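Local coordinates for uncharacterized protein (Kutzneria albida DSM 43870, PDB 5M6Q) that probably catalyses acyl transfer from protein-bound glutamine, acting as a microbial transglutaminase (protein-glutamine gamma-glutamyltransferase), at residues A4-E9 with Q180-W185; F67-T72 with E153-D158; A124-K129 with G176-D181; F131-N136 with R143-Y148. One frame throughout, in Å; residues are numbered along the deposited sequence.

In the fold
Contact 3 is buried, its centre about 5 Å from the centre of the chain, where strands 122-131 and 174-179 pair by backbone hydrogen bonds inside the antiparallel sheet. Contact 1, only partly buried, lies at the turn that leads from strand 174-179 into strand 184-188; it shares Gln180 and Asp181 with contact 3, yet is joined mainly by methyl groups and one water. Contact 2, also partly buried, at the start of helix 70-84, is more polar, one carboxylate gathering hydroxyls; its Leu70 reaches Phe178 and Ile126 of contact 3. Contact 4, buried though its centre is about 19 Å from that of the chain, is largely aromatic; its Tyr148 touches Val157 and Asp158 of contact 2.

Contact 1: residues A4-E9 with Q180-W185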
loop_
_atom_site.group_PDB
_atom_site.type_symbol
_atom_site.label_atom_id
_atom_site.label_comp_id
_atom_site.label_asym_id
_atom_site.label_seq_id
_atom_site.Cartn_x
_atom_site.Cartn_y
_atom_site.Cartn_z
ATOM N N ALA A 4 13.974 6.298 9.324
ATOM C CA ALA A 4 14.536 7.593 8.984
ATOM C C ALA A 4 13.921 8.634 9.892
ATOM O O ALA A 4 12.834 8.429 10.409
ATOM C CB ALA A 4 14.268 7.935 7.523
ATOM N N PRO A 5 14.609 9.764 10.086
ATOM C CA PRO A 5 13.973 10.809 10.884
ATOM C C PRO A 5 12.797 11.430 10.136
ATOM O O PRO A 5 12.671 11.259 8.920
ATOM C CB PRO A 5 15.099 11.828 11.094
ATOM C CG PRO A 5 16.003 11.627 9.947
ATOM C CD PRO A 5 15.958 10.150 9.637
ATOM N N PRO A 6 11.929 12.137 10.859
ATOM C CA PRO A 6 10.865 12.877 10.176
ATOM C C PRO A 6 11.408 13.991 9.271
ATOM O O PRO A 6 12.596 14.324 9.293
ATOM C CB PRO A 6 10.041 13.460 11.330
ATOM C CG PRO A 6 10.949 13.440 12.516
ATOM C CD PRO A 6 11.849 12.252 12.328
ATOM N N LEU A 7 10.523 14.547 8.461
ATOM C CA LEU A 7 10.873 15.660 7.600
ATOM C C LEU A 7 10.981 16.939 8.417
ATOM O O LEU A 7 10.287 17.103 9.417
ATOM C CB LEU A 7 9.827 15.841 6.512
ATOM C CG LEU A 7 9.691 14.684 5.537
ATOM C CD1 LEU A 7 8.490 14.913 4.627
ATOM C CD2 LEU A 7 10.967 14.560 4.732
ATOM N N ALA A 8 11.829 17.855 7.974
ATOM C CA ALA A 8 11.835 19.197 8.544
ATOM C C ALA A 8 10.463 19.839 8.354
ATOM O O ALA A 8 9.696 19.445 7.471
ATOM C CB ALA A 8 12.920 20.041 7.906
ATOM N N GLU A 9 10.149 20.826 9.185
ATOM C CA GLU A 9 8.834 21.463 9.147
ATOM C C GLU A 9 8.558 22.167 7.821
ATOM O O GLU A 9 7.411 22.281 7.402
ATOM C CB GLU A 9 8.691 22.451 10.312
ATOM C CG GLU A 9 8.549 21.772 11.681
ATOM C CD GLU A 9 8.460 22.760 12.841
ATOM O OE1 GLU A 9 8.897 23.922 12.679
ATOM O OE2 GLU A 9 7.949 22.370 13.917
ATOM N N GLN A 180 4.249 4.981 9.565
ATOM C CA GLN A 180 3.445 5.556 10.625
ATOM C C GLN A 180 4.280 5.927 11.853
ATOM O O GLN A 180 3.745 6.420 12.834
ATOM C CB GLN A 180 2.315 4.599 10.987
ATOM C CG GLN A 180 1.300 4.510 9.843
ATOM C CD GLN A 180 0.274 3.399 9.999
ATOM O OE1 GLN A 180 0.527 2.249 9.642
ATOM N NE2 GLN A 180 -0.912 3.754 10.477
ATOM N N ASP A 181 5.592 5.715 11.788
ATOM C CA ASP A 181 6.471 6.254 12.818
ATOM C C ASP A 181 6.640 7.757 12.607
ATOM O O ASP A 181 6.561 8.545 13.558
ATOM C CB ASP A 181 7.834 5.573 12.804
ATOM C CG ASP A 181 7.769 4.119 13.209
ATOM O OD1 ASP A 181 6.867 3.762 13.997
ATOM O OD2 ASP A 181 8.632 3.337 12.747
ATOM N N THR A 182 6.855 8.155 11.357
ATOM C CA THR A 182 7.132 9.556 11.062
ATOM C C THR A 182 6.022 10.238 10.291
ATOM O O THR A 182 6.133 11.413 9.979
ATOM C CB THR A 182 8.430 9.725 10.255
ATOM O OG1 THR A 182 8.335 9.004 9.019
ATOM C CG2 THR A 182 9.625 9.244 11.048
ATOM N N ASN A 183 4.962 9.502 9.974
ATOM C CA ASN A 183 3.854 10.058 9.202
ATOM C C ASN A 183 4.334 10.531 7.823
ATOM O O ASN A 183 3.971 11.612 7.375
ATOM C CB ASN A 183 3.191 11.220 9.954
ATOM C CG ASN A 183 1.835 11.556 9.411
ATOM O OD1 ASN A 183 1.054 10.660 9.071
ATOM N ND2 ASN A 183 1.535 12.854 9.303
ATOM N N THR A 184 5.159 9.721 7.163
ATOM C CA THR A 184 5.593 10.025 5.800
ATOM C C THR A 184 5.250 8.882 4.861
ATOM O O THR A 184 4.918 7.782 5.292
ATOM C CB THR A 184 7.104 10.293 5.704
ATOM O OG1 THR A 184 7.833 9.197 6.274
ATOM C CG2 THR A 184 7.467 11.578 6.450
ATOM N N TRP A 185 5.362 9.169 3.573
ATOM C CA TRP A 185 4.957 8.271 2.524
ATOM C C TRP A 185 6.162 7.991 1.635
ATOM O O TRP A 185 6.769 8.914 1.096
ATOM C CB TRP A 185 3.787 8.884 1.748
ATOM C CG TRP A 185 2.598 8.942 2.645
ATOM C CD1 TRP A 185 2.340 9.882 3.605
ATOM C CD2 TRP A 185 1.550 7.963 2.745
ATOM N NE1 TRP A 185 1.175 9.563 4.272
ATOM C CE2 TRP A 185 0.670 8.395 3.760
ATOM C CE3 TRP A 185 1.263 6.775 2.061
ATOM C CZ2 TRP A 185 -0.481 7.678 4.109
ATOM C CZ3 TRP A 185 0.119 6.071 2.400
ATOM C CH2 TRP A 185 -0.739 6.522 3.419
HETATM O O HOH W 1 7.784 14.038 8.949
#
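Thr182 and Thr184 meet Ala4, Pro6 and Leu7 where the N-terminal tail runs past the turn of the beta-hairpin joining strands 174-179 and 184-188. The turn includes a G1 beta bulge: Asn183 and Thr184 share Asp179 as their opposite number on the other strand, and Asn183 takes the left-handed backbone conformation that asparagine tolerates well. The contact is made mostly by methyl groups. Thr182 holds CG2 anti to its own carbonyl carbon, and this methyl lies against the tail's backbone, 3.4 Å from Ala4 O and 3.7 Å from Pro6 N. The side chains of Pro6 and Thr182 cross at about a right angle, with Pro6 CD 4.0 Å from Thr182 CG2. Proline suits this place, since its ring offers carbon and its nitrogen has no proton to satisfy. Leu7 meets the methyl of Thr184 obliquely, CG lying 3.9 Å from Thr184 CG2. Threonine serves both needs here: each methyl faces the tail while the hydroxyls are tied together, Thr182 OG1 lying 2.8 Å from Thr184 OG1 in a hydrogen bond. Outside the contact, Arg14 and Gln199 hold the carbonyl of Pro5, anchoring the tail beside the sheet. Ala4 O, buried against the methyl, has no polar partner in the model. A water bridges the two backbones, accepting from Leu7 N at 2.8 Å and donating to Thr182 O over a longer 3.3 Å.

Contact 2: residues F67-T72 with E153-D158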
loop_
_atom_site.group_PDB
_atom_site.type_symbol
_atom_site.label_atom_id
_atom_site.label_comp_id
_atom_site.label_asym_id
_atom_site.label_seq_id
_atom_site.Cartn_x
_atom_site.Cartn_y
_atom_site.Cartn_z
ATOM N N PHE A 67 -9.494 1.819 -0.117
ATOM C CA PHE A 67 -10.493 2.775 0.358
ATOM C C PHE A 67 -10.235 4.199 -0.155
ATOM O O PHE A 67 -9.100 4.564 -0.447
ATOM C CB PHE A 67 -10.536 2.740 1.895
ATOM C CG PHE A 67 -10.706 1.361 2.444
ATOM C CD1 PHE A 67 -11.962 0.770 2.486
ATOM C CD2 PHE A 67 -9.621 0.631 2.883
ATOM C CE1 PHE A 67 -12.126 -0.508 2.976
ATOM C CE2 PHE A 67 -9.783 -0.654 3.363
ATOM C CZ PHE A 67 -11.031 -1.222 3.413
ATOM N N GLY A 68 -11.305 4.990 -0.264
ATOM C CA GLY A 68 -11.221 6.352 -0.758
ATOM C C GLY A 68 -10.510 7.308 0.192
ATOM O O GLY A 68 -9.983 8.333 -0.233
ATOM N N SER A 69 -10.477 6.988 1.479
ATOM C CA SER A 69 -9.814 7.893 2.416
ATOM C C SER A 69 -8.866 7.179 3.375
ATOM O O SER A 69 -9.084 6.029 3.753
ATOM C CB SER A 69 -10.853 8.692 3.208
ATOM O OG SER A 69 -11.408 7.911 4.244
ATOM N N LEU A 70 -7.796 7.874 3.751
ATOM C CA LEU A 70 -6.817 7.356 4.694
ATOM C C LEU A 70 -7.457 6.964 6.030
ATOM O O LEU A 70 -7.111 5.936 6.600
ATOM C CB LEU A 70 -5.708 8.389 4.920
ATOM C CG LEU A 70 -4.649 7.999 5.947
ATOM C CD1 LEU A 70 -3.946 6.696 5.536
ATOM C CD2 LEU A 70 -3.645 9.146 6.175
ATOM N N ARG A 71 -8.415 7.754 6.513
ATOM C CA ARG A 71 -9.022 7.472 7.812
ATOM C C ARG A 71 -9.747 6.118 7.836
ATOM O O ARG A 71 -9.693 5.387 8.829
ATOM C CB ARG A 71 -9.983 8.602 8.200
ATOM C CG ARG A 71 -9.249 9.900 8.553
ATOM C CD ARG A 71 -10.167 11.103 8.633
ATOM N NE ARG A 71 -10.975 11.089 9.847
ATOM C CZ ARG A 71 -12.245 10.708 9.894
ATOM N NH1 ARG A 71 -12.865 10.312 8.786
ATOM N NH2 ARG A 71 -12.897 10.729 11.048
ATOM N N THR A 72 -10.414 5.782 6.744
ATOM C CA THR A 72 -11.058 4.478 6.667
ATOM C C THR A 72 -10.019 3.371 6.703
ATOM O O THR A 72 -10.208 2.368 7.387
ATOM C CB THR A 72 -11.897 4.325 5.401
ATOM O OG1 THR A 72 -12.812 5.423 5.278
ATOM C CG2 THR A 72 -12.670 3.006 5.434
ATOM N N GLU A 153 -21.108 4.114 1.865
ATOM C CA GLU A 153 -21.247 3.697 3.258
ATOM C C GLU A 153 -19.919 3.220 3.869
ATOM O O GLU A 153 -19.581 3.573 4.988
ATOM C CB GLU A 153 -22.308 2.599 3.379
ATOM C CG GLU A 153 -22.852 2.420 4.789
ATOM C CD GLU A 153 -23.147 0.952 5.144
ATOM O OE1 GLU A 153 -22.843 0.056 4.324
ATOM O OE2 GLU A 153 -23.671 0.692 6.255
ATOM N N THR A 154 -19.160 2.424 3.132
ATOM C CA THR A 154 -17.973 1.817 3.709
ATOM C C THR A 154 -16.686 2.464 3.226
ATOM O O THR A 154 -15.615 2.129 3.729
ATOM C CB THR A 154 -17.892 0.327 3.387
ATOM O OG1 THR A 154 -17.709 0.161 1.973
ATOM C CG2 THR A 154 -19.153 -0.375 3.837
ATOM N N ASP A 155 -16.802 3.357 2.243
ATOM C CA ASP A 155 -15.649 4.020 1.648
ATOM C C ASP A 155 -14.764 3.031 0.858
ATOM O O ASP A 155 -13.650 3.372 0.453
ATOM C CB ASP A 155 -14.837 4.722 2.751
ATOM C CG ASP A 155 -13.949 5.835 2.224
ATOM O OD1 ASP A 155 -14.352 6.540 1.264
ATOM O OD2 ASP A 155 -12.852 6.020 2.800
ATOM N N GLN A 156 -15.246 1.812 0.615
ATOM C CA GLN A 156 -14.406 0.837 -0.086
ATOM C C GLN A 156 -14.433 1.053 -1.593
ATOM O O GLN A 156 -15.469 1.332 -2.180
ATOM C CB GLN A 156 -14.815 -0.613 0.233
ATOM C CG GLN A 156 -13.881 -1.667 -0.395
ATOM C CD GLN A 156 -14.084 -3.063 0.206
ATOM O OE1 GLN A 156 -15.102 -3.326 0.835
ATOM N NE2 GLN A 156 -13.110 -3.949 0.019
ATOM N N VAL A 157 -13.270 0.924 -2.217
ATOM C CA VAL A 157 -13.181 1.101 -3.650
ATOM C C VAL A 157 -13.032 -0.267 -4.288
ATOM O O VAL A 157 -12.168 -1.049 -3.897
ATOM C CB VAL A 157 -12.016 2.027 -4.028
ATOM C CG1 VAL A 157 -11.766 1.974 -5.529
ATOM C CG2 VAL A 157 -12.307 3.436 -3.570
ATOM N N ASP A 158 -13.898 -0.556 -5.252
ATOM C CA ASP A 158 -13.837 -1.810 -5.971
ATOM C C ASP A 158 -12.679 -1.761 -6.967
ATOM O O ASP A 158 -12.743 -1.027 -7.942
ATOM C CB ASP A 158 -15.157 -2.070 -6.699
ATOM C CG ASP A 158 -15.264 -3.499 -7.248
ATOM O OD1 ASP A 158 -14.238 -4.205 -7.324
ATOM O OD2 ASP A 158 -16.386 -3.915 -7.605
#
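The Phe67 ring and the Asp155 carboxylate are the flat groups that carry this contact. At the edge of the ring, near its plane, lies the backbone carbonyl of Asp155. Gln156 meets the ring obliquely, its CA 3.5 Å from Phe67 CD1, and its CB and CG lie by CE1; its amide goes on to Lys107. The carboxylate of Asp155 is gripped at OD2. Ser69 OG reaches Asp155 OD2 on the syn side at 2.8 Å and Thr72 OG1 donates to the same OD2 on the anti side at 2.5 Å, both from the same face of the carboxylate plane and about 30° out of it. Ser69 N adds a weak bond to Asp155 OD2. The torsion that sets CG of Asp155 anti to its backbone N (chi1 -159°) places CG on the side of these donors. Two hydroxyls and an N-H would probably favour the charged carboxylate. With an alanine in place of Asp155, the hydroxyls of Ser69 and Thr72 would probably lack their shared acceptor and be less firmly held. Phe67 and Gln156 are bridged, Gly68 N donating to Asp155 O at 2.9 Å, and Phe67 CA makes a CA-H...O contact with that oxygen. Glycine suits position 68, because a CB there would stand only 2.9 Å from Asp155 OD1. Ser69 is the N-cap of helix 70-84, its OG taking a weak capping bond from Thr72 N: a helix N-terminus capped by serine and clasped by an aspartate from a distant loop.

Contact 3: residues A124-K129 with G176-D181; sequences ASIFSK and GWFDQD
Ile126 O accepts from Phe178 N at 3.0 Å, and two bonds follow along the strands: Ser128 N gives to Gly176 O and Gly176 N gives to Ser128 O, each 2.8 Å. Ser128 and Gly176 thus form an antiparallel hydrogen-bonded pair, Phe127 and Trp177 the non-hydrogen-bonded pair beside it. In Trp177 the first torsion, anti to the backbone N (chi1 173°), carries CG toward Ser125, and the indole lies beside strand 122-131. Its CH2 comes 3.4 Å from Ser125 CB, a small side chain that admits the ring, while Ile126 O lies over one face, toward the rim. Ile126 and Phe178 run side by side, Ile126 CG2 3.9 Å from Phe178 CD2. These are neighbouring strands near the middle of the seven-stranded antiparallel sheet of this transglutaminase. Helix 47-53 packs on the face bearing Phe127 and Trp177; the ring of Trp185 covers Ile126, Ser128 and Phe178 on the other. Beyond Phe178 the pairing opens around a water that accepts from Ile126 N, with Phe178 O and Gln180 OE1 each 2.9 Å from the water oxygen. Gln180 CG sits 3.4 Å above the centre of the Phe178 ring, and the amide oxygen of Gln180 is fixed by Gln77 of helix 70-84.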
loop_
_atom_site.group_PDB
_atom_site.type_symbol
_atom_site.label_atom_id
_atom_site.label_comp_id
_atom_site.label_asym_id
_atom_site.label_seq_id
_atom_site.Cartn_x
_atom_site.Cartn_y
_atom_site.Cartn_z
ATOM N N ALA A 124 -1.313 -5.593 9.891
ATOM C CA ALA A 124 -1.969 -4.823 8.848
ATOM C C ALA A 124 -1.182 -3.539 8.583
ATOM O O ALA A 124 -0.848 -2.809 9.510
ATOM C CB ALA A 124 -3.394 -4.515 9.240
ATOM N N SER A 125 -0.870 -3.284 7.317
ATOM C CA SER A 125 -0.087 -2.123 6.928
ATOM C C SER A 125 -0.841 -1.348 5.867
ATOM O O SER A 125 -1.785 -1.866 5.296
ATOM C CB SER A 125 1.285 -2.546 6.417
ATOM O OG SER A 125 2.030 -3.125 7.470
ATOM N N ILE A 126 -0.440 -0.101 5.631
ATOM C CA ILE A 126 -1.140 0.779 4.694
ATOM C C ILE A 126 -0.181 1.251 3.618
ATOM O O ILE A 126 0.994 1.534 3.880
ATOM C CB ILE A 126 -1.779 1.987 5.409
ATOM C CG1 ILE A 126 -2.898 1.524 6.336
ATOM C CG2 ILE A 126 -2.316 3.046 4.407
ATOM C CD1 ILE A 126 -3.535 2.653 7.110
ATOM N N PHE A 127 -0.679 1.308 2.396
ATOM C CA PHE A 127 0.017 2.032 1.356
ATOM C C PHE A 127 -1.039 2.738 0.540
ATOM O O PHE A 127 -2.208 2.383 0.602
ATOM C CB PHE A 127 0.882 1.099 0.504
ATOM C CG PHE A 127 0.113 0.023 -0.186
ATOM C CD1 PHE A 127 -0.441 0.241 -1.438
ATOM C CD2 PHE A 127 -0.038 -1.224 0.402
ATOM C CE1 PHE A 127 -1.153 -0.764 -2.089
ATOM C CE2 PHE A 127 -0.755 -2.227 -0.238
ATOM C CZ PHE A 127 -1.301 -1.995 -1.489
ATOM N N SER A 128 -0.625 3.744 -0.219
ATOM C CA SER A 128 -1.534 4.504 -1.044
ATOM C C SER A 128 -1.144 4.355 -2.488
ATOM O O SER A 128 0.023 4.523 -2.854
ATOM C CB SER A 128 -1.519 5.982 -0.668
ATOM O OG SER A 128 -2.418 6.680 -1.507
ATOM N N LYS A 129 -2.133 4.068 -3.315
ATOM C CA LYS A 129 -1.889 3.870 -4.720
ATOM C C LYS A 129 -2.599 4.937 -5.532
ATOM O O LYS A 129 -3.778 5.219 -5.324
ATOM C CB LYS A 129 -2.352 2.471 -5.152
ATOM C CG LYS A 129 -2.231 2.206 -6.635
ATOM C CD LYS A 129 -3.014 0.923 -6.998
ATOM C CE LYS A 129 -3.035 0.682 -8.486
ATOM N NZ LYS A 129 -1.653 0.550 -9.070
ATOM N N GLY A 176 2.762 4.479 -2.484
ATOM C CA GLY A 176 3.400 5.110 -1.348
ATOM C C GLY A 176 3.203 4.302 -0.080
ATOM O O GLY A 176 2.084 4.081 0.360
ATOM N N TRP A 177 4.310 3.867 0.504
ATOM C CA TRP A 177 4.274 3.099 1.727
ATOM C C TRP A 177 4.079 4.018 2.916
ATOM O O TRP A 177 4.818 4.994 3.079
ATOM C CB TRP A 177 5.561 2.306 1.891
ATOM C CG TRP A 177 5.621 1.633 3.218
ATOM C CD1 TRP A 177 6.226 2.091 4.352
ATOM C CD2 TRP A 177 5.027 0.383 3.558
ATOM N NE1 TRP A 177 6.048 1.197 5.377
ATOM C CE2 TRP A 177 5.321 0.135 4.915
ATOM C CE3 TRP A 177 4.286 -0.557 2.846
ATOM C CZ2 TRP A 177 4.906 -1.014 5.568
ATOM C CZ3 TRP A 177 3.874 -1.707 3.503
ATOM C CH2 TRP A 177 4.192 -1.923 4.847
ATOM N N PHE A 178 3.078 3.724 3.735
ATOM C CA PHE A 178 2.786 4.570 4.888
ATOM C C PHE A 178 3.699 4.255 6.065
ATOM O O PHE A 178 3.555 3.222 6.710
ATOM C CB PHE A 178 1.327 4.406 5.331
ATOM C CG PHE A 178 0.846 5.477 6.263
ATOM C CD1 PHE A 178 1.608 6.633 6.490
ATOM C CD2 PHE A 178 -0.383 5.347 6.902
ATOM C CE1 PHE A 178 1.154 7.635 7.344
ATOM C CE2 PHE A 178 -0.853 6.348 7.759
ATOM C CZ PHE A 178 -0.081 7.497 7.975
ATOM N N ASP A 179 4.621 5.166 6.350
ATOM C CA ASP A 179 5.505 5.033 7.501
ATOM C C ASP A 179 4.832 5.752 8.663
ATOM O O ASP A 179 4.849 6.975 8.737
ATOM C CB ASP A 179 6.881 5.627 7.181
ATOM C CG ASP A 179 7.835 5.691 8.395
ATOM O OD1 ASP A 179 7.418 5.578 9.574
ATOM O OD2 ASP A 179 9.042 5.893 8.151
ATOM N N GLN A 180 4.249 4.981 9.565
ATOM C CA GLN A 180 3.445 5.556 10.625
ATOM C C GLN A 180 4.280 5.927 11.853
ATOM O O GLN A 180 3.745 6.420 12.834
ATOM C CB GLN A 180 2.315 4.599 10.987
ATOM C CG GLN A 180 1.300 4.510 9.843
ATOM C CD GLN A 180 0.274 3.399 9.999
ATOM O OE1 GLN A 180 0.527 2.249 9.642
ATOM N NE2 GLN A 180 -0.912 3.754 10.477
ATOM N N ASP A 181 5.592 5.715 11.788
ATOM C CA ASP A 181 6.471 6.254 12.818
ATOM C C ASP A 181 6.640 7.757 12.607
ATOM O O ASP A 181 6.561 8.545 13.558
ATOM C CB ASP A 181 7.834 5.573 12.804
ATOM C CG ASP A 181 7.769 4.119 13.209
ATOM O OD1 ASP A 181 6.867 3.762 13.997
ATOM O OD2 ASP A 181 8.632 3.337 12.747
HETATM O O HOH W 2 1.685 1.110 7.228
#

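Contact 4: residues F131-N136 with R143-Y148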
loop_
_atom_site.group_PDB
_atom_site.type_symbol
_atom_site.label_atom_id
_atom_site.label_comp_id
_atom_site.label_asym_id
_atom_site.label_seq_id
_atom_site.Cartn_x
_atom_site.Cartn_y
_atom_site.Cartn_z
ATOM N N PHE A 131 -3.497 6.059 -9.514
ATOM C CA PHE A 131 -3.664 5.402 -10.799
ATOM C C PHE A 131 -4.628 6.172 -11.696
ATOM O O PHE A 131 -5.160 7.219 -11.317
ATOM C CB PHE A 131 -4.141 3.953 -10.592
ATOM C CG PHE A 131 -5.482 3.832 -9.896
ATOM C CD1 PHE A 131 -5.585 3.967 -8.514
ATOM C CD2 PHE A 131 -6.633 3.543 -10.625
ATOM C CE1 PHE A 131 -6.805 3.828 -7.871
ATOM C CE2 PHE A 131 -7.874 3.402 -9.983
ATOM C CZ PHE A 131 -7.959 3.548 -8.606
ATOM N N TYR A 132 -4.824 5.655 -12.902
ATOM C CA TYR A 132 -5.676 6.276 -13.903
ATOM C C TYR A 132 -6.982 5.488 -14.003
ATOM O O TYR A 132 -6.976 4.260 -14.019
ATOM C CB TYR A 132 -4.940 6.320 -15.247
ATOM C CG TYR A 132 -5.659 7.002 -16.391
ATOM C CD1 TYR A 132 -6.171 8.279 -16.267
ATOM C CD2 TYR A 132 -5.789 6.363 -17.611
ATOM C CE1 TYR A 132 -6.807 8.901 -17.339
ATOM C CE2 TYR A 132 -6.407 6.969 -18.681
ATOM C CZ TYR A 132 -6.911 8.230 -18.547
ATOM O OH TYR A 132 -7.535 8.798 -19.634
ATOM N N SER A 133 -8.095 6.205 -14.062
ATOM C CA SER A 133 -9.418 5.596 -13.976
ATOM C C SER A 133 -9.822 4.876 -15.245
ATOM O O SER A 133 -10.564 3.902 -15.190
ATOM C CB SER A 133 -10.469 6.655 -13.653
ATOM O OG SER A 133 -10.512 7.624 -14.672
ATOM N N TRP A 134 -9.328 5.347 -16.384
ATOM C CA TRP A 134 -9.762 4.816 -17.671
ATOM C C TRP A 134 -9.020 3.524 -18.015
ATOM O O TRP A 134 -8.159 3.510 -18.888
ATOM C CB TRP A 134 -9.552 5.867 -18.769
ATOM C CG TRP A 134 -10.667 5.937 -19.762
ATOM C CD1 TRP A 134 -11.248 4.886 -20.411
ATOM C CD2 TRP A 134 -11.330 7.113 -20.235
ATOM N NE1 TRP A 134 -12.236 5.332 -21.247
ATOM C CE2 TRP A 134 -12.307 6.696 -21.161
ATOM C CE3 TRP A 134 -11.197 8.475 -19.961
ATOM C CZ2 TRP A 134 -13.144 7.595 -21.826
ATOM C CZ3 TRP A 134 -12.033 9.369 -20.619
ATOM C CH2 TRP A 134 -12.991 8.924 -21.540
ATOM N N GLN A 135 -9.372 2.437 -17.339
ATOM C CA GLN A 135 -8.566 1.220 -17.375
ATOM C C GLN A 135 -8.824 0.386 -18.620
ATOM O O GLN A 135 -8.061 -0.529 -18.943
ATOM C CB GLN A 135 -8.825 0.391 -16.110
ATOM C CG GLN A 135 -8.050 0.906 -14.893
ATOM C CD GLN A 135 -6.550 0.893 -15.124
ATOM O OE1 GLN A 135 -5.941 -0.172 -15.267
ATOM N NE2 GLN A 135 -5.949 2.073 -15.172
ATOM N N ASN A 136 -9.912 0.705 -19.310
ATOM C CA ASN A 136 -10.243 0.093 -20.589
ATOM C C ASN A 136 -10.600 1.218 -21.528
ATOM O O ASN A 136 -11.552 1.949 -21.278
ATOM C CB ASN A 136 -11.405 -0.890 -20.453
ATOM C CG ASN A 136 -11.682 -1.662 -21.736
ATOM O OD1 ASN A 136 -11.525 -1.147 -22.846
ATOM N ND2 ASN A 136 -12.096 -2.914 -21.580
ATOM N N ARG A 143 -18.348 5.668 -17.369
ATOM C CA ARG A 143 -17.892 4.451 -16.707
ATOM C C ARG A 143 -16.519 4.650 -16.058
ATOM O O ARG A 143 -16.315 4.258 -14.904
ATOM C CB ARG A 143 -17.826 3.267 -17.670
ATOM C CG ARG A 143 -17.340 1.999 -16.982
ATOM C CD ARG A 143 -17.578 0.730 -17.797
ATOM N NE ARG A 143 -17.227 -0.453 -17.009
ATOM C CZ ARG A 143 -17.054 -1.678 -17.506
ATOM N NH1 ARG A 143 -17.194 -1.900 -18.806
ATOM N NH2 ARG A 143 -16.731 -2.683 -16.703
ATOM N N ALA A 144 -15.586 5.251 -16.798
ATOM C CA ALA A 144 -14.240 5.483 -16.268
ATOM C C ALA A 144 -14.293 6.280 -14.968
ATOM O O ALA A 144 -13.568 5.989 -14.029
ATOM C CB ALA A 144 -13.367 6.213 -17.295
ATOM N N HIS A 145 -15.160 7.282 -14.916
ATOM C CA HIS A 145 -15.156 8.199 -13.787
ATOM C C HIS A 145 -16.056 7.791 -12.631
ATOM O O HIS A 145 -16.086 8.477 -11.617
ATOM C CB HIS A 145 -15.530 9.593 -14.265
ATOM C CG HIS A 145 -14.505 10.198 -15.172
ATOM N ND1 HIS A 145 -13.246 9.659 -15.329
ATOM C CD2 HIS A 145 -14.554 11.282 -15.978
ATOM C CE1 HIS A 145 -12.560 10.389 -16.192
ATOM N NE2 HIS A 145 -13.332 11.382 -16.599
ATOM N N THR A 146 -16.777 6.679 -12.759
ATOM C CA THR A 146 -17.579 6.213 -11.635
ATOM C C THR A 146 -17.144 4.844 -11.137
ATOM O O THR A 146 -17.554 4.430 -10.063
ATOM C CB THR A 146 -19.076 6.134 -11.980
ATOM O OG1 THR A 146 -19.266 5.187 -13.036
ATOM C CG2 THR A 146 -19.597 7.493 -12.413
ATOM N N THR A 147 -16.326 4.137 -11.911
ATOM C CA THR A 147 -15.959 2.766 -11.551
ATOM C C THR A 147 -15.223 2.714 -10.214
ATOM O O THR A 147 -15.432 1.799 -9.427
ATOM C CB THR A 147 -15.095 2.093 -12.656
ATOM O OG1 THR A 147 -15.897 1.865 -13.824
ATOM C CG2 THR A 147 -14.532 0.761 -12.188
ATOM N N TYR A 148 -14.383 3.700 -9.927
ATOM C CA TYR A 148 -13.572 3.607 -8.715
ATOM C C TYR A 148 -14.074 4.545 -7.628
ATOM O O TYR A 148 -13.327 4.938 -6.742
ATOM C CB TYR A 148 -12.099 3.863 -9.046
ATOM C CG TYR A 148 -11.605 2.863 -10.054
ATOM C CD1 TYR A 148 -11.438 1.526 -9.700
ATOM C CD2 TYR A 148 -11.365 3.235 -11.373
ATOM C CE1 TYR A 148 -11.011 0.605 -10.615
ATOM C CE2 TYR A 148 -10.942 2.314 -12.303
ATOM C CZ TYR A 148 -10.774 0.999 -11.921
ATOM O OH TYR A 148 -10.369 0.067 -12.851
#
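The indole of Trp134 covers the methyl of Ala144, whose CB sits 3.7 Å from the centroid of the five-membered ring and 15° off its normal, a CH-pi contact. Alanine suits so close an approach of helix to loop, its side chain being a single methyl. Next to it, Ser133 presses CB to within 3.2 Å of Ala144 O, and its OG takes a weak hydrogen bond from His145 ND1 at 3.5 Å; the stronger partner of that hydroxyl is Asp213. The larger overlap is made by Tyr148. The edge of Phe131 meets its face at 90°, a T-shaped pair with Phe131 CE2 3.7 Å above the centre of the ring, while Thr147 CG2 lies over the opposite face. Phe131 CG stands between its own backbone N and carbonyl carbon (chi1 62°), which puts CG on the side of Tyr148. Ser133 O lies at the tyrosine's edge, 3.3 Å from Tyr148 CE2, and Gln135 CG lies 3.2 Å from Tyr148 OH. That hydroxyl bonds to Thr161, so the tyrosine serves both packing and polar linkage. An alanine here would probably leave the edge of Phe131 without its aromatic partner and Thr161 without the hydrogen bond it shares with the tyrosine. Trp134 centres an inverse gamma turn within a strand-loop-helix connection, in which helix 141-146 folds back on the loop that leaves strand 122-131.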